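Side-chain contacts in catalase (Exiguobacterium oxidotolerans, PDB 2J2M), which probably catalyses the breakdown of hydrogen peroxide to water and oxygen, as a haem-containing catalase that assembles from four identical subunits: residues D304-A308 with E309-V313; G318-V321 with P322-P326; K330-Q333 with G334-F337; S338-D341 with T342-R346; Q352-P355 with I356-P359. One frame throughout, in Å; residues are numbered along the deposited sequence.

Contact 1: residues D304-A308 with E309-V313; sequences DNYFA and ETESV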
# COMPACT_ATOMS: atom_id res chain seq x y z
N ASP A 304 18.44 16.40 -10.57
CA ASP A 304 17.85 17.53 -9.84
C ASP A 304 17.35 17.09 -8.47
O ASP A 304 17.42 17.85 -7.51
CB ASP A 304 16.68 18.11 -10.64
CG ASP A 304 17.15 18.89 -11.87
OD1 ASP A 304 18.32 19.36 -11.90
OD2 ASP A 304 16.33 19.05 -12.80
N ASN A 305 16.84 15.87 -8.37
CA ASN A 305 16.29 15.37 -7.13
C ASN A 305 16.49 13.86 -7.03
O ASN A 305 16.08 13.09 -7.93
CB ASN A 305 14.80 15.72 -7.05
CG ASN A 305 14.15 15.22 -5.80
OD1 ASN A 305 13.44 14.21 -5.82
ND2 ASN A 305 14.38 15.90 -4.70
N TYR A 306 17.11 13.43 -5.94
CA TYR A 306 17.53 12.04 -5.81
C TYR A 306 16.32 11.10 -5.70
O TYR A 306 16.21 10.12 -6.42
CB TYR A 306 18.49 11.87 -4.61
CG TYR A 306 19.05 10.47 -4.44
CD1 TYR A 306 20.37 10.15 -4.86
CD2 TYR A 306 18.28 9.45 -3.85
CE1 TYR A 306 20.89 8.88 -4.69
CE2 TYR A 306 18.80 8.18 -3.68
CZ TYR A 306 20.10 7.90 -4.09
OH TYR A 306 20.59 6.63 -3.93
N PHE A 307 15.41 11.43 -4.79
CA PHE A 307 14.26 10.61 -4.58
C PHE A 307 13.46 10.35 -5.85
O PHE A 307 13.14 9.18 -6.15
CB PHE A 307 13.35 11.17 -3.50
CG PHE A 307 12.19 10.29 -3.22
CD1 PHE A 307 10.93 10.60 -3.71
CD2 PHE A 307 12.37 9.09 -2.51
CE1 PHE A 307 9.84 9.74 -3.47
CE2 PHE A 307 11.31 8.24 -2.26
CZ PHE A 307 10.03 8.55 -2.74
N ALA A 308 13.14 11.43 -6.58
CA ALA A 308 12.30 11.37 -7.77
C ALA A 308 13.01 10.77 -8.97
O ALA A 308 12.36 10.36 -9.93
CB ALA A 308 11.74 12.77 -8.15
N GLU A 309 14.33 10.73 -8.93
CA GLU A 309 15.05 10.23 -10.08
C GLU A 309 15.74 8.93 -9.72
O GLU A 309 15.31 7.88 -10.15
CB GLU A 309 16.01 11.29 -10.68
CG GLU A 309 15.31 12.58 -11.23
CD GLU A 309 16.31 13.66 -11.62
OE1 GLU A 309 17.17 13.38 -12.48
OE2 GLU A 309 16.25 14.78 -11.08
N THR A 310 16.79 9.00 -8.90
CA THR A 310 17.56 7.81 -8.54
C THR A 310 16.73 6.79 -7.75
O THR A 310 16.78 5.57 -8.04
CB THR A 310 18.87 8.19 -7.80
OG1 THR A 310 19.53 9.25 -8.52
CG2 THR A 310 19.83 7.00 -7.70
N GLU A 311 15.94 7.25 -6.78
CA GLU A 311 15.25 6.29 -5.94
C GLU A 311 14.05 5.69 -6.66
O GLU A 311 13.76 4.51 -6.50
CB GLU A 311 14.86 6.87 -4.56
CG GLU A 311 14.29 5.82 -3.56
CD GLU A 311 15.33 4.74 -3.22
OE1 GLU A 311 16.52 5.11 -3.16
OE2 GLU A 311 14.99 3.54 -3.05
N SER A 312 13.40 6.49 -7.51
CA SER A 312 12.14 6.10 -8.15
C SER A 312 12.27 5.38 -9.51
O SER A 312 11.29 4.77 -9.97
CB SER A 312 11.20 7.31 -8.25
OG SER A 312 10.60 7.62 -6.99
N VAL A 313 13.43 5.45 -10.16
CA VAL A 313 13.64 4.67 -11.36
C VAL A 313 13.51 3.16 -11.11
O VAL A 313 13.91 2.65 -10.06
CB VAL A 313 15.01 4.99 -12.07
CG1 VAL A 313 16.24 4.48 -11.27
CG2 VAL A 313 15.02 4.47 -13.53
O HOH W 1 18.78 4.84 -4.79

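Contact 2: residues G318-V321 with P322-P326; sequences GVLV and PGMLP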
# COMPACT_ATOMS: atom_id res chain seq x y z
N GLY A 318 14.72 -7.44 -19.15
CA GLY A 318 13.84 -7.92 -20.18
C GLY A 318 12.93 -6.82 -20.68
O GLY A 318 11.93 -7.11 -21.33
N VAL A 319 13.25 -5.57 -20.33
CA VAL A 319 12.66 -4.40 -20.98
C VAL A 319 13.54 -4.07 -22.20
O VAL A 319 14.56 -3.38 -22.11
CB VAL A 319 12.42 -3.22 -19.98
CG1 VAL A 319 12.16 -1.88 -20.70
CG2 VAL A 319 11.24 -3.55 -19.09
N LEU A 320 13.14 -4.61 -23.35
CA LEU A 320 13.97 -4.56 -24.57
C LEU A 320 13.22 -3.90 -25.70
O LEU A 320 12.00 -3.91 -25.70
CB LEU A 320 14.36 -5.98 -24.98
CG LEU A 320 15.12 -6.81 -23.95
CD1 LEU A 320 15.23 -8.20 -24.48
CD2 LEU A 320 16.49 -6.22 -23.74
N VAL A 321 13.94 -3.36 -26.67
CA VAL A 321 13.31 -2.74 -27.84
C VAL A 321 13.26 -3.74 -29.00
O VAL A 321 13.95 -4.74 -28.97
CB VAL A 321 14.01 -1.42 -28.27
CG1 VAL A 321 13.59 -0.25 -27.35
CG2 VAL A 321 15.54 -1.59 -28.37
N PRO A 322 12.41 -3.48 -30.02
CA PRO A 322 12.36 -4.49 -31.10
C PRO A 322 13.75 -4.66 -31.70
O PRO A 322 14.49 -3.66 -31.85
CB PRO A 322 11.36 -3.88 -32.12
CG PRO A 322 10.46 -2.94 -31.28
CD PRO A 322 11.45 -2.37 -30.24
N GLY A 323 14.14 -5.90 -31.99
CA GLY A 323 15.49 -6.19 -32.46
C GLY A 323 16.25 -6.89 -31.34
O GLY A 323 17.37 -7.36 -31.54
N MET A 324 15.61 -6.96 -30.17
CA MET A 324 16.23 -7.51 -28.97
C MET A 324 15.30 -8.49 -28.30
O MET A 324 14.11 -8.20 -28.17
CB MET A 324 16.58 -6.40 -27.99
CG MET A 324 17.74 -5.52 -28.42
SD MET A 324 18.04 -4.29 -27.17
CE MET A 324 19.38 -3.34 -27.95
N LEU A 325 15.83 -9.63 -27.88
CA LEU A 325 15.05 -10.65 -27.17
C LEU A 325 15.88 -11.26 -26.04
O LEU A 325 17.10 -11.24 -26.10
CB LEU A 325 14.55 -11.75 -28.15
CG LEU A 325 13.37 -11.48 -29.10
CD1 LEU A 325 13.14 -12.66 -30.01
CD2 LEU A 325 12.07 -11.23 -28.33
N PRO A 326 15.22 -11.79 -24.98
CA PRO A 326 16.02 -12.46 -23.96
C PRO A 326 16.55 -13.82 -24.42
O PRO A 326 15.94 -14.47 -25.27
CB PRO A 326 15.03 -12.64 -22.81
CG PRO A 326 13.68 -12.70 -23.48
CD PRO A 326 13.78 -11.79 -24.67

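Contact 3: residues K330-Q333 with G334-F337; sequences KLLQ and GRLF. With HEM (protoporphyrin IX containing Fe), chain E.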
# COMPACT_ATOMS: atom_id res chain seq x y z
N LYS A 330 18.75 -19.40 -17.74
CA LYS A 330 17.76 -19.63 -16.67
C LYS A 330 17.82 -18.66 -15.48
O LYS A 330 16.85 -18.52 -14.74
CB LYS A 330 17.76 -21.10 -16.19
CG LYS A 330 17.10 -22.03 -17.20
CD LYS A 330 16.93 -23.43 -16.66
CE LYS A 330 17.81 -24.41 -17.46
NZ LYS A 330 17.41 -25.83 -17.27
N LEU A 331 18.95 -18.01 -15.29
CA LEU A 331 19.00 -16.95 -14.30
C LEU A 331 18.28 -15.69 -14.87
O LEU A 331 17.41 -15.12 -14.22
CB LEU A 331 20.44 -16.68 -13.90
CG LEU A 331 20.68 -15.76 -12.70
CD1 LEU A 331 20.36 -16.46 -11.37
CD2 LEU A 331 22.12 -15.21 -12.74
N LEU A 332 18.58 -15.34 -16.12
CA LEU A 332 17.98 -14.18 -16.79
C LEU A 332 16.46 -14.30 -16.86
O LEU A 332 15.73 -13.31 -16.64
CB LEU A 332 18.55 -14.02 -18.21
CG LEU A 332 17.88 -13.02 -19.14
CD1 LEU A 332 17.91 -11.57 -18.58
CD2 LEU A 332 18.48 -13.10 -20.54
N GLN A 333 15.99 -15.49 -17.17
CA GLN A 333 14.56 -15.73 -17.30
C GLN A 333 13.68 -15.31 -16.09
O GLN A 333 12.56 -14.80 -16.27
CB GLN A 333 14.33 -17.18 -17.71
CG GLN A 333 14.75 -17.47 -19.17
CD GLN A 333 13.63 -17.20 -20.12
OE1 GLN A 333 12.49 -17.48 -19.82
NE2 GLN A 333 13.95 -16.63 -21.27
N GLY A 334 14.20 -15.52 -14.87
CA GLY A 334 13.49 -15.12 -13.65
C GLY A 334 13.51 -13.61 -13.45
O GLY A 334 12.54 -13.02 -13.00
N ARG A 335 14.64 -13.00 -13.80
CA ARG A 335 14.76 -11.55 -13.76
C ARG A 335 13.68 -10.86 -14.62
O ARG A 335 13.08 -9.86 -14.18
CB ARG A 335 16.16 -11.10 -14.18
CG ARG A 335 17.27 -11.52 -13.22
CD ARG A 335 18.64 -11.14 -13.79
NE ARG A 335 19.01 -9.72 -13.60
CZ ARG A 335 19.80 -9.04 -14.43
NH1 ARG A 335 20.28 -9.62 -15.53
NH2 ARG A 335 20.11 -7.78 -14.18
N LEU A 336 13.39 -11.41 -15.81
CA LEU A 336 12.37 -10.81 -16.66
C LEU A 336 11.11 -10.47 -15.89
O LEU A 336 10.55 -9.39 -16.07
CB LEU A 336 12.04 -11.71 -17.85
CG LEU A 336 13.23 -12.27 -18.63
CD1 LEU A 336 12.70 -13.27 -19.60
CD2 LEU A 336 14.10 -11.18 -19.33
N PHE A 337 10.69 -11.38 -15.01
CA PHE A 337 9.51 -11.21 -14.15
C PHE A 337 9.77 -10.33 -12.94
O PHE A 337 8.98 -9.44 -12.63
CB PHE A 337 8.97 -12.58 -13.66
CG PHE A 337 7.94 -12.46 -12.53
CD1 PHE A 337 6.69 -11.90 -12.77
CD2 PHE A 337 8.25 -12.90 -11.24
CE1 PHE A 337 5.77 -11.78 -11.74
CE2 PHE A 337 7.34 -12.80 -10.18
CZ PHE A 337 6.10 -12.23 -10.42
CHA HEM E . 18.26 -5.17 -8.56
CHB HEM E . 22.00 -6.81 -11.23
CHC HEM E . 20.33 -11.31 -10.70
CHD HEM E . 16.29 -9.63 -8.66
C1A HEM E . 19.39 -5.21 -9.37
C2A HEM E . 20.17 -4.07 -9.85
C3A HEM E . 21.21 -4.53 -10.59
C4A HEM E . 21.13 -5.97 -10.60
CMA HEM E . 22.31 -3.72 -11.32
CAA HEM E . 19.83 -2.59 -9.53
CBA HEM E . 18.95 -1.92 -10.58
CGA HEM E . 18.77 -0.48 -10.15
O1A HEM E . 17.64 -0.08 -9.77
O2A HEM E . 19.78 0.27 -10.16
C1B HEM E . 21.85 -8.17 -11.38
C2B HEM E . 22.61 -9.03 -12.27
C3B HEM E . 22.13 -10.27 -12.10
C4B HEM E . 21.07 -10.22 -11.12
CMB HEM E . 23.73 -8.60 -13.26
CAB HEM E . 22.57 -11.54 -12.84
CBB HEM E . 23.84 -11.82 -13.08
C1C HEM E . 19.06 -11.27 -10.19
C2C HEM E . 18.12 -12.38 -10.11
C3C HEM E . 17.00 -11.88 -9.55
C4C HEM E . 17.20 -10.47 -9.26
CMC HEM E . 18.35 -13.83 -10.61
CAC HEM E . 15.69 -12.64 -9.21
CBC HEM E . 14.80 -12.96 -10.15
C1D HEM E . 16.43 -8.29 -8.40
C2D HEM E . 15.42 -7.47 -7.75
C3D HEM E . 16.03 -6.06 -7.74
C4D HEM E . 17.34 -6.18 -8.37
CMD HEM E . 14.01 -7.92 -7.25
CAD HEM E . 15.39 -4.78 -7.18
CBD HEM E . 14.91 -3.95 -8.37
CGD HEM E . 13.99 -2.82 -7.96
O1D HEM E . 13.51 -2.74 -6.78
O2D HEM E . 13.70 -2.00 -8.85
NA HEM E . 20.01 -6.34 -9.86
NB HEM E . 20.93 -8.92 -10.69
NC HEM E . 18.46 -10.14 -9.67
ND HEM E . 17.51 -7.50 -8.75
FE HEM E . 19.07 -8.18 -9.99

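Contact 4: residues S338-D341 with T342-R346; sequences SYSD and TQRHR. With HEM (protoporphyrin IX containing Fe), chain E.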
# COMPACT_ATOMS: atom_id res chain seq x y z
N SER A 338 10.88 -10.60 -12.26
CA SER A 338 11.15 -10.11 -10.91
C SER A 338 11.19 -8.60 -10.78
O SER A 338 10.58 -8.05 -9.87
CB SER A 338 12.48 -10.68 -10.41
OG SER A 338 12.78 -10.29 -9.07
N TYR A 339 11.88 -7.94 -11.71
CA TYR A 339 12.14 -6.49 -11.65
C TYR A 339 10.87 -5.66 -11.68
O TYR A 339 10.61 -4.89 -10.74
CB TYR A 339 13.13 -6.06 -12.75
CG TYR A 339 14.57 -6.49 -12.48
CD1 TYR A 339 15.52 -5.57 -12.05
CD2 TYR A 339 14.94 -7.82 -12.63
CE1 TYR A 339 16.86 -5.99 -11.82
CE2 TYR A 339 16.20 -8.25 -12.39
CZ TYR A 339 17.18 -7.35 -11.98
OH TYR A 339 18.44 -7.84 -11.74
N SER A 340 10.08 -5.83 -12.73
CA SER A 340 8.83 -5.12 -12.90
C SER A 340 7.85 -5.49 -11.79
O SER A 340 7.05 -4.65 -11.34
CB SER A 340 8.22 -5.46 -14.28
OG SER A 340 9.06 -5.01 -15.33
N ASP A 341 7.93 -6.75 -11.36
CA ASP A 341 7.04 -7.28 -10.32
C ASP A 341 7.29 -6.59 -9.01
O ASP A 341 6.36 -6.22 -8.34
CB ASP A 341 7.25 -8.78 -10.10
CG ASP A 341 6.49 -9.29 -8.87
OD1 ASP A 341 5.29 -9.02 -8.80
OD2 ASP A 341 7.09 -9.91 -7.96
N THR A 342 8.57 -6.46 -8.64
CA THR A 342 8.95 -5.78 -7.41
C THR A 342 8.71 -4.27 -7.48
O THR A 342 8.45 -3.65 -6.47
CB THR A 342 10.43 -6.04 -7.05
OG1 THR A 342 10.66 -5.72 -5.66
CG2 THR A 342 11.39 -5.22 -7.97
N GLN A 343 8.81 -3.69 -8.68
CA GLN A 343 8.57 -2.27 -8.88
C GLN A 343 7.09 -1.91 -8.72
O GLN A 343 6.76 -0.81 -8.25
CB GLN A 343 9.13 -1.83 -10.23
CG GLN A 343 10.66 -1.78 -10.25
CD GLN A 343 11.26 -2.12 -11.61
OE1 GLN A 343 10.60 -2.01 -12.64
NE2 GLN A 343 12.53 -2.52 -11.63
N ARG A 344 6.20 -2.82 -9.06
CA ARG A 344 4.76 -2.57 -8.85
C ARG A 344 4.44 -2.43 -7.36
O ARG A 344 3.50 -1.73 -6.97
CB ARG A 344 3.90 -3.66 -9.52
CG ARG A 344 3.90 -3.54 -11.04
CD ARG A 344 3.52 -4.84 -11.76
NE ARG A 344 3.97 -4.77 -13.15
CZ ARG A 344 4.60 -5.74 -13.81
NH1 ARG A 344 4.83 -6.93 -13.24
NH2 ARG A 344 4.99 -5.52 -15.05
N HIS A 345 5.27 -3.08 -6.53
CA HIS A 345 5.14 -3.00 -5.08
C HIS A 345 5.95 -1.81 -4.56
O HIS A 345 5.41 -0.93 -3.89
CB HIS A 345 5.58 -4.33 -4.47
CG HIS A 345 6.27 -4.21 -3.14
ND1 HIS A 345 5.60 -3.92 -1.97
CD2 HIS A 345 7.57 -4.38 -2.80
CE1 HIS A 345 6.46 -3.89 -0.97
NE2 HIS A 345 7.66 -4.16 -1.45
N ARG A 346 7.23 -1.74 -4.92
CA ARG A 346 8.13 -0.69 -4.42
C ARG A 346 7.78 0.75 -4.87
O ARG A 346 7.90 1.70 -4.10
CB ARG A 346 9.58 -1.04 -4.77
CG ARG A 346 10.57 0.11 -4.51
CD ARG A 346 12.05 -0.28 -4.70
NE ARG A 346 12.46 -0.35 -6.11
CZ ARG A 346 12.80 0.70 -6.86
NH1 ARG A 346 13.19 0.54 -8.11
NH2 ARG A 346 12.72 1.93 -6.37
CHA HEM E . 18.26 -5.17 -8.56
CHB HEM E . 22.00 -6.81 -11.23
CHC HEM E . 20.33 -11.31 -10.70
CHD HEM E . 16.29 -9.63 -8.66
C1A HEM E . 19.39 -5.21 -9.37
C2A HEM E . 20.17 -4.07 -9.85
C3A HEM E . 21.21 -4.53 -10.59
C4A HEM E . 21.13 -5.97 -10.60
CMA HEM E . 22.31 -3.72 -11.32
CAA HEM E . 19.83 -2.59 -9.53
CBA HEM E . 18.95 -1.92 -10.58
CGA HEM E . 18.77 -0.48 -10.15
O1A HEM E . 17.64 -0.08 -9.77
O2A HEM E . 19.78 0.27 -10.16
C1B HEM E . 21.85 -8.17 -11.38
C2B HEM E . 22.61 -9.03 -12.27
C3B HEM E . 22.13 -10.27 -12.10
C4B HEM E . 21.07 -10.22 -11.12
CMB HEM E . 23.73 -8.60 -13.26
CAB HEM E . 22.57 -11.54 -12.84
CBB HEM E . 23.84 -11.82 -13.08
C1C HEM E . 19.06 -11.27 -10.19
C2C HEM E . 18.12 -12.38 -10.11
C3C HEM E . 17.00 -11.88 -9.55
C4C HEM E . 17.20 -10.47 -9.26
CMC HEM E . 18.35 -13.83 -10.61
CAC HEM E . 15.69 -12.64 -9.21
CBC HEM E . 14.80 -12.96 -10.15
C1D HEM E . 16.43 -8.29 -8.40
C2D HEM E . 15.42 -7.47 -7.75
C3D HEM E . 16.03 -6.06 -7.74
C4D HEM E . 17.34 -6.18 -8.37
CMD HEM E . 14.01 -7.92 -7.25
CAD HEM E . 15.39 -4.78 -7.18
CBD HEM E . 14.91 -3.95 -8.37
CGD HEM E . 13.99 -2.82 -7.96
O1D HEM E . 13.51 -2.74 -6.78
O2D HEM E . 13.70 -2.00 -8.85
NA HEM E . 20.01 -6.34 -9.86
NB HEM E . 20.93 -8.92 -10.69
NC HEM E . 18.46 -10.14 -9.67
ND HEM E . 17.51 -7.50 -8.75
FE HEM E . 19.07 -8.18 -9.99
O HOH W 2 10.22 -2.54 -15.11

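Contact 5: residues Q352-P355 with I356-P359; sequences QQLP and INCP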
# COMPACT_ATOMS: atom_id res chain seq x y z
N GLN A 352 5.38 3.21 -14.23
CA GLN A 352 5.80 3.59 -15.58
C GLN A 352 5.31 4.97 -16.03
O GLN A 352 5.75 5.46 -17.08
CB GLN A 352 5.40 2.52 -16.61
CG GLN A 352 6.54 1.51 -16.92
CD GLN A 352 7.84 2.20 -17.28
OE1 GLN A 352 8.81 2.15 -16.52
NE2 GLN A 352 7.88 2.86 -18.42
N GLN A 353 4.41 5.59 -15.26
CA GLN A 353 3.94 6.95 -15.54
C GLN A 353 4.81 8.07 -14.93
O GLN A 353 4.67 9.24 -15.28
CB GLN A 353 2.51 7.12 -15.06
CG GLN A 353 1.46 6.13 -15.63
CD GLN A 353 0.06 6.48 -15.16
OE1 GLN A 353 -0.12 7.43 -14.35
NE2 GLN A 353 -0.95 5.72 -15.63
N LEU A 354 5.68 7.72 -13.99
CA LEU A 354 6.58 8.69 -13.36
C LEU A 354 7.59 9.27 -14.34
O LEU A 354 8.16 8.53 -15.13
CB LEU A 354 7.34 8.03 -12.19
CG LEU A 354 6.50 7.74 -10.93
CD1 LEU A 354 7.37 7.03 -9.93
CD2 LEU A 354 5.87 9.02 -10.31
N PRO A 355 7.81 10.60 -14.30
CA PRO A 355 8.78 11.24 -15.23
C PRO A 355 10.09 10.46 -15.53
O PRO A 355 10.48 10.34 -16.70
CB PRO A 355 9.06 12.59 -14.55
CG PRO A 355 7.70 12.90 -13.87
CD PRO A 355 7.18 11.58 -13.39
N ILE A 356 10.73 9.90 -14.50
CA ILE A 356 12.00 9.19 -14.68
C ILE A 356 11.83 7.86 -15.43
O ILE A 356 12.79 7.38 -16.04
CB ILE A 356 12.75 9.01 -13.32
CG1 ILE A 356 14.21 8.58 -13.54
CG2 ILE A 356 12.02 8.01 -12.38
CD1 ILE A 356 15.13 9.65 -14.21
N ASN A 357 10.62 7.29 -15.40
CA ASN A 357 10.38 6.00 -16.06
C ASN A 357 9.69 6.11 -17.42
O ASN A 357 9.73 5.16 -18.23
CB ASN A 357 9.62 5.05 -15.15
CG ASN A 357 10.42 4.66 -13.93
OD1 ASN A 357 11.59 4.25 -14.04
ND2 ASN A 357 9.80 4.80 -12.74
N CYS A 358 9.06 7.26 -17.66
CA CYS A 358 8.29 7.50 -18.88
C CYS A 358 9.15 7.34 -20.14
O CYS A 358 10.27 7.88 -20.21
CB CYS A 358 7.67 8.90 -18.81
SG CYS A 358 6.17 9.09 -19.82
N PRO A 359 8.65 6.60 -21.16
CA PRO A 359 9.39 6.48 -22.42
C PRO A 359 9.47 7.83 -23.15
O PRO A 359 8.74 8.75 -22.81
CB PRO A 359 8.54 5.51 -23.25
CG PRO A 359 7.53 4.91 -22.30
CD PRO A 359 7.35 5.89 -21.18

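Contact 1: residues D304-A308 with E309-V313
Tyr306 O and Glu311 N lie five positions apart along the chain, and the 2.9 Å hydrogen bond between them (N-H...O angle 162°) marks the pi-type widening of the short helix 307-311. Glu309 N reaches the same oxygen, Tyr306 O, from the opposite face of its carbonyl plane, at 3.2 Å. Just ahead of the helix, Asn305 OD1 accepts from Ala308 N at 2.9 Å in a capping bond. Glu309 folds back over this turn: with CG beside its own backbone N (chi1 -63°), the chain carries OE2 to 3.0 Å from Asn305 N, which meets the carboxylate from above its plane. Asp304 N adds a weak bond to that oxygen, while OE1 turns to His63. Farther along, Thr310 CB stands 3.7 Å from the centroid of the Tyr306 ring, almost straight above its face, a CH-pi contact. Glu311 OE1 comes to the edge of this ring, and one water donates to both OE1 and Tyr306 OH; the hydroxyl also bonds Gly59 O, and Glu311 OE2 forms a salt bridge with Arg53. Glu309 and Thr310 press on Phe91, setting the helix against strand 87-95, while Gln376 of the second subunit bonds Asn305.

Contact 2: residues G318-V321 with P322-P326
Leu320 and Met324 meet at their first side-chain carbons, Leu320 CB lying 3.8 Å from Met324 CB. Farther out, Leu320 CD1 reaches along the returning chain, coming within 3.5 Å of the carbonyl carbon Leu325 C and 3.9 Å of Pro326 CD. One leucine therefore spans three residues, touching a side chain, a peptide group and a proline ring. The side chains of Val321 and Met324 lie side by side, pointing the same way. Because Val321 places CG2 between its backbone N and carbonyl carbon (chi1 to CG1 -78°), that methyl lies beside the thioether, 3.9 Å from Met324 SD. Val321 CB packs on the Pro322 ring, 3.4 Å from Pro322 CD, the two side chains crossing at about a right angle.

What brings these apolar groups together is a type II beta turn from Val321 to Met324. Met324 N closes it with a weak bond of 3.0 Å to Val321 O. Gly323 occupies the third position with a positive phi of 108°, where a CB would collide with the preceding carbonyl oxygen. Beyond the turn the chain enters strand 324-326, which pairs antiparallel with strand 201-204; Leu325 bonds Lys202 and, just before the strand, Gly323 bonds Val204. Trp124 packs on both Leu320 and Met324, and Trp203 adds to the wall around the methionine. At the subunit boundary, Val14 and Glu34 of the second subunit pack on Pro322 and Pro326, respectively.

Contact 3: residues K330-Q333 with G334-F337
The first half of helix 330-346, the proximal haem helix of this catalase, brings Leu332 against Leu336 on one side and Arg335 over the porphyrin on another. Leu332 CD1 lies 3.9 Å from Leu336 CD2, the side chains being one turn apart and set at a slant to each other. Beneath them the backbone bond from Leu336 N to Leu332 O measures 3.1 Å and is fairly straight. The amide end of Gln333 also comes near, NE2 being 4.0 Å from Leu336 CD1; the polar end itself is taken up by Glu34 of the second subunit and Thr31 of the third.

The helix runs past the haem, and several of its residues line the pocket. Leu331 CD1 rests 3.4 Å from the haem methyl CMC, and Gly334 leaves the backbone close to the vinyl group. A bend at chi3 (80°) turns the end of Arg335 over the porphyrin, its guanidinium face against pyrrole B, with haem C3B 3.4 Å from the guanidinium plane and beneath its centre. In the same pose NE bonds Tyr339 OH, the iron ligand, and NH2 bonds Val127 O. With a leucine in its place, Tyr339 OH would probably lose its N-H partner and the porphyrin face the flat positive group covering it. Pro326 of strand 324-326 packs against both Leu332 and Leu336.

Contact 4: residues S338-D341 with T342-R346
The Tyr339 ring has haem C1D over one face, 3.8 Å from its plane and offset toward the rim, while Gln343 NE2 lies at its edge. The phenol is tilted over the porphyrin, and its OH binds the iron at 1.9 Å. The Arg344 guanidinium lies over the backbone of the previous turn, with Ser340 O under its face and Ser340 CB 3.3 Å from Arg344 NH2. The third flat group, the guanidinium of Arg346, works edge-on: haem O2D lies in its plane. NE bonds haem O1D and NH1 bonds haem O2D, both at 2.7 Å, the two nitrogens each taking one oxygen of the same propionate. Arg346 achieves this by bending at chi3 (78°) after an extended start. Gln343 NE2 gives haem O2D a second bond, at 3.1 Å, and also reaches Phe315 O; its OE1 takes a water that bridges to Ser340 OG, which also bonds Asn316 ND2. Helical bonds such as Thr342 N to Ser338 O, 2.8 Å, space these groups. Asp46 of the third subunit bonds both Ser338 and Thr342. One helix thus supplies the axial phenol and, one and two turns later, the Gln343 and Arg346 donors for a propionate whose charge Arg346 probably offsets.

Contact 5: residues Q352-P355 with I356-P359
Gln352 reaches Asn357 through an unusual first torsion, chi1 -95°, followed by a bend at chi2 (-51°) that turns its amide back across the chain. The backbone of Asn357 turns its CB toward this amide, while its first torsion sets CG beside its own N. The result is a 3.0 Å hydrogen bond from Gln352 NE2 to Asn357 O, with the donor above the carbonyl plane and the bond itself rather bent. The other branch, Gln352 OE1, lies 3.3 Å from Asn357 CB. The two side chains cross at about a right angle and their amide planes differ by 45°, so the pair is neither stacked nor joined amide to amide. Pro359 CD stands 4.1 Å from Gln352 NE2. Asn357 spends its own amide elsewhere: OD1 accepts from Gly314 N, and ND2 bonds Ser312 O and Tyr351 O.

The turn beneath is held by one carbonyl. Leu354 O takes Asn357 N at 2.8 Å from above its plane and Cys358 N at 3.0 Å nearly end-on. Were Gln352 shortened to alanine, Asn357 O would probably be left without this side-chain donor, and the link that the same NE2 makes to Asn11 O of the second subunit would be lost. Ile356 packs on Val313, and Pro355 touches Phe374 of the second subunit. Successive i+3 and i+4 bonds to a single oxygen make this a short helix-like turn, set in the long loop that, as in other catalases, follows the proximal haem helix and wraps toward neighbouring subunits.

Taken from the N terminus, the five contacts come in series: each closes a local turn of continuous chain, and none encloses or crosses another. Contact 1 forms the short helix 307-311 after strand 292-302; contact 2 turns the chain into strand 324-326; contacts 3 and 4 share helix 330-346 and the haem; contact 5 lies in the loop beyond. Space reconnects what sequence separates. Arg346 of contact 4 bonds Glu311 O and Val313 O of contact 1, and Ile356 of contact 5 packs against Ala308 and Glu309. Contact 2 meets contact 3 where Gly318 lies on Leu336. Every one of them also touches the second subunit.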